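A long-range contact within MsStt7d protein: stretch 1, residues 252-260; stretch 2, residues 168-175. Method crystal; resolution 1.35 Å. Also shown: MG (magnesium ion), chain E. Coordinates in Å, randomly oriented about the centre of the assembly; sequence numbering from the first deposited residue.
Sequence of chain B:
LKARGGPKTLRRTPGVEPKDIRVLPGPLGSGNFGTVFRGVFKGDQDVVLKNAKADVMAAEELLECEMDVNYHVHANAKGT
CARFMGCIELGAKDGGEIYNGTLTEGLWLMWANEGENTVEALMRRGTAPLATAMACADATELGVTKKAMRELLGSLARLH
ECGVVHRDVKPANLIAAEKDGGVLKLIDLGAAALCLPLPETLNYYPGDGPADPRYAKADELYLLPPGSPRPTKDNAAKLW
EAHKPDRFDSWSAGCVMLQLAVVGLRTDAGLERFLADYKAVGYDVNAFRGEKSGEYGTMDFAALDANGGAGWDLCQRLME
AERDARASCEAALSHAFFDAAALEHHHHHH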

# COMPACT_ATOMS: atom_id res chain seq x y z
N SER B 252 12.81 1.21 -16.76
CA SER B 252 12.55 0.01 -15.99
C SER B 252 12.96 -1.28 -16.72
O SER B 252 13.48 -2.18 -16.09
CB SER B 252 11.05 -0.10 -15.67
OG SER B 252 10.57 1.05 -14.99
N ALA B 253 12.75 -1.30 -18.04
CA ALA B 253 13.16 -2.48 -18.82
C ALA B 253 14.71 -2.59 -18.81
O ALA B 253 15.22 -3.71 -18.77
CB ALA B 253 12.66 -2.38 -20.25
N GLY B 254 15.43 -1.46 -18.82
CA GLY B 254 16.91 -1.53 -18.65
C GLY B 254 17.34 -2.10 -17.31
O GLY B 254 18.22 -2.94 -17.25
N CYS B 255 16.57 -1.78 -16.25
CA CYS B 255 16.82 -2.42 -14.97
C CYS B 255 16.59 -3.90 -15.00
O CYS B 255 17.37 -4.66 -14.43
CB CYS B 255 15.94 -1.78 -13.88
SG CYS B 255 16.31 -0.04 -13.49
N VAL B 256 15.48 -4.34 -15.64
CA VAL B 256 15.24 -5.78 -15.76
C VAL B 256 16.44 -6.40 -16.50
O VAL B 256 16.90 -7.46 -16.09
CB VAL B 256 13.95 -6.04 -16.58
CG1 VAL B 256 13.78 -7.52 -16.93
CG2 VAL B 256 12.73 -5.55 -15.79
N MET B 257 16.87 -5.80 -17.60
CA MET B 257 17.99 -6.34 -18.35
C MET B 257 19.27 -6.49 -17.51
O MET B 257 19.93 -7.54 -17.57
CB MET B 257 18.29 -5.45 -19.52
CG MET B 257 19.46 -5.99 -20.36
SD MET B 257 19.45 -5.32 -22.00
CE MET B 257 21.02 -5.98 -22.61
N LEU B 258 19.60 -5.46 -16.71
CA LEU B 258 20.77 -5.56 -15.83
C LEU B 258 20.65 -6.77 -14.93
O LEU B 258 21.63 -7.48 -14.70
CB LEU B 258 20.91 -4.31 -14.98
CG LEU B 258 21.36 -3.05 -15.75
CD1 LEU B 258 21.08 -1.77 -15.00
CD2 LEU B 258 22.86 -3.13 -16.09
N GLN B 259 19.48 -6.97 -14.30
CA GLN B 259 19.35 -8.08 -13.39
C GLN B 259 19.39 -9.44 -14.07
O GLN B 259 19.94 -10.38 -13.53
CB GLN B 259 18.07 -7.89 -12.58
CG GLN B 259 18.08 -6.60 -11.77
CD GLN B 259 17.13 -6.61 -10.60
OE1 GLN B 259 17.54 -6.56 -9.42
NE2 GLN B 259 15.87 -6.53 -10.93
N LEU B 260 18.74 -9.55 -15.24
CA LEU B 260 18.82 -10.83 -15.95
C LEU B 260 20.26 -11.11 -16.37
O LEU B 260 20.68 -12.26 -16.33
CB LEU B 260 17.90 -10.79 -17.17
CG LEU B 260 16.42 -10.66 -16.80
CD1 LEU B 260 15.66 -10.57 -18.10
CD2 LEU B 260 16.02 -11.85 -15.95
MG MG E . 2.49 -2.41 -8.78
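Stretch 2 168-175: DVKPANLI

How does the backbone of stretch 2 run over stretch 1? Residues 252-260 are one unbroken stretch of helix, with backbone bonds such as Val-256 N to Ser-252 O at 3.0 Å and Leu-260 N to Val-256 O at 2.9 Å. Stretch 2 is more irregular. After Asp-168 the loop is extended, with Val-169 at phi/psi -72/130 and Lys-170 at -175/163; it passes through a short 3-10 segment at Pro-171 and Ala-172, and Leu-174 and Ile-175 belong to a strand that continues beyond the stretch. The bonds Asn-173 N to Lys-170 O, 2.9 Å, and Leu-174 N to Pro-171 O, 3.1 Å, hold the turn between them. The loop starts out along the helix in the same direction: the CA of Val-169 lies 5.6 Å from the CA of Ser-252, and the CA of Lys-170 lies 5.8 Å from the CA of Val-256, one helical turn further on.

Which side chains fill the space between them? Val-256 is the centre of the contact, because its CA-to-CB bond points toward the loop and its two methyl groups reach different partners. Its CG2 packs 4.0 Å from Val-169 CG1 and 3.9 Å from Pro-171 CD, and it also lies 3.9 Å from Lys-170 CA. Its CG1 approaches Leu-174 CD1 at 4.3 Å. Further along the helix, the end of Gln-259 reaches the CG edge of the Pro-171 ring.

What joins the polar groups at the beginning of the contact? No direct hydrogen bond crosses between the stretches, but one water links them. Water 1 accepts from Val-169 N at 2.9 Å and donates to Ser-252 OG, also at 2.9 Å, so a loop amide and a helix hydroxyl are bridged. Beside this bridge the packing is tight: Ser-252 CB comes within 3.4 Å of Val-169 O and 3.7 Å of Val-169 CB.

What do the residues whose CA-to-CB bonds point away from the helix do? The CA-to-CB bonds of Asp-168 and Lys-170 both point away. Lys-170 NZ forms a salt bridge with Asp-168 OD1 at 2.8 Å, while Asp-168 OD2 binds the magnesium ion at 2.0 Å. Asn-173 ND2 donates to Asp-168 O at 2.8 Å, a bond that spans the turn from Asn-173 back to Asp-168. Val-169, Pro-171 and Leu-174 thus pack on the helix, while Asp-168 meets Lys-170, Asn-173 and the magnesium ion.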

# COMPACT_ATOMS: atom_id res chain seq x y z
N ASP B 168 5.07 -0.04 -13.90
CA ASP B 168 5.62 -0.89 -12.82
C ASP B 168 6.30 -2.13 -13.37
O ASP B 168 6.15 -3.24 -12.87
CB ASP B 168 4.52 -1.26 -11.78
CG ASP B 168 5.09 -1.68 -10.43
OD1 ASP B 168 6.30 -1.48 -10.19
OD2 ASP B 168 4.32 -2.24 -9.60
N VAL B 169 7.09 -1.88 -14.42
CA VAL B 169 7.86 -2.98 -15.01
C VAL B 169 9.00 -3.34 -14.05
O VAL B 169 9.78 -2.46 -13.61
CB VAL B 169 8.40 -2.53 -16.39
CG1 VAL B 169 9.41 -3.54 -16.93
CG2 VAL B 169 7.25 -2.33 -17.36
N LYS B 170 9.13 -4.63 -13.77
CA LYS B 170 10.18 -5.14 -12.90
C LYS B 170 10.08 -6.66 -12.93
O LYS B 170 9.02 -7.20 -13.30
CB LYS B 170 10.09 -4.60 -11.44
CG LYS B 170 8.72 -4.85 -10.80
CD LYS B 170 8.65 -4.09 -9.49
CE LYS B 170 7.33 -4.29 -8.74
NZ LYS B 170 6.98 -3.05 -7.99
N PRO B 171 11.11 -7.38 -12.50
CA PRO B 171 11.05 -8.84 -12.48
C PRO B 171 9.87 -9.42 -11.67
O PRO B 171 9.30 -10.44 -12.07
CB PRO B 171 12.44 -9.23 -11.95
CG PRO B 171 13.33 -8.11 -12.44
CD PRO B 171 12.48 -6.89 -12.18
N ALA B 172 9.46 -8.76 -10.58
CA ALA B 172 8.37 -9.30 -9.77
C ALA B 172 7.05 -9.23 -10.54
O ALA B 172 6.09 -9.88 -10.12
CB ALA B 172 8.22 -8.50 -8.46
N ASN B 173 6.97 -8.39 -11.58
CA ASN B 173 5.76 -8.24 -12.39
C ASN B 173 5.86 -8.96 -13.75
O ASN B 173 5.09 -8.65 -14.66
CB ASN B 173 5.37 -6.77 -12.57
CG ASN B 173 4.62 -6.23 -11.37
OD1 ASN B 173 4.09 -7.01 -10.57
ND2 ASN B 173 4.59 -4.92 -11.25
N LEU B 174 6.72 -9.99 -13.80
CA LEU B 174 6.78 -10.85 -14.98
C LEU B 174 6.58 -12.28 -14.54
O LEU B 174 7.10 -12.70 -13.50
CB LEU B 174 8.15 -10.65 -15.68
CG LEU B 174 8.30 -9.29 -16.38
CD1 LEU B 174 9.78 -8.95 -16.63
CD2 LEU B 174 7.51 -9.28 -17.69
N ILE B 175 5.89 -13.06 -15.39
CA ILE B 175 5.69 -14.48 -15.19
C ILE B 175 6.13 -15.18 -16.48
O ILE B 175 5.71 -14.76 -17.57
CB ILE B 175 4.20 -14.85 -14.89
CG1 ILE B 175 3.71 -14.12 -13.64
CG2 ILE B 175 4.04 -16.34 -14.78
CD1 ILE B 175 2.24 -14.34 -13.39
O HOH W 1 7.73 0.75 -15.58
O HOH W 2 1.74 -0.92 -10.01
O HOH W 3 0.50 -2.66 -8.05
O HOH W 4 3.05 -3.91 -7.57
O HOH W 5 2.88 -1.03 -7.38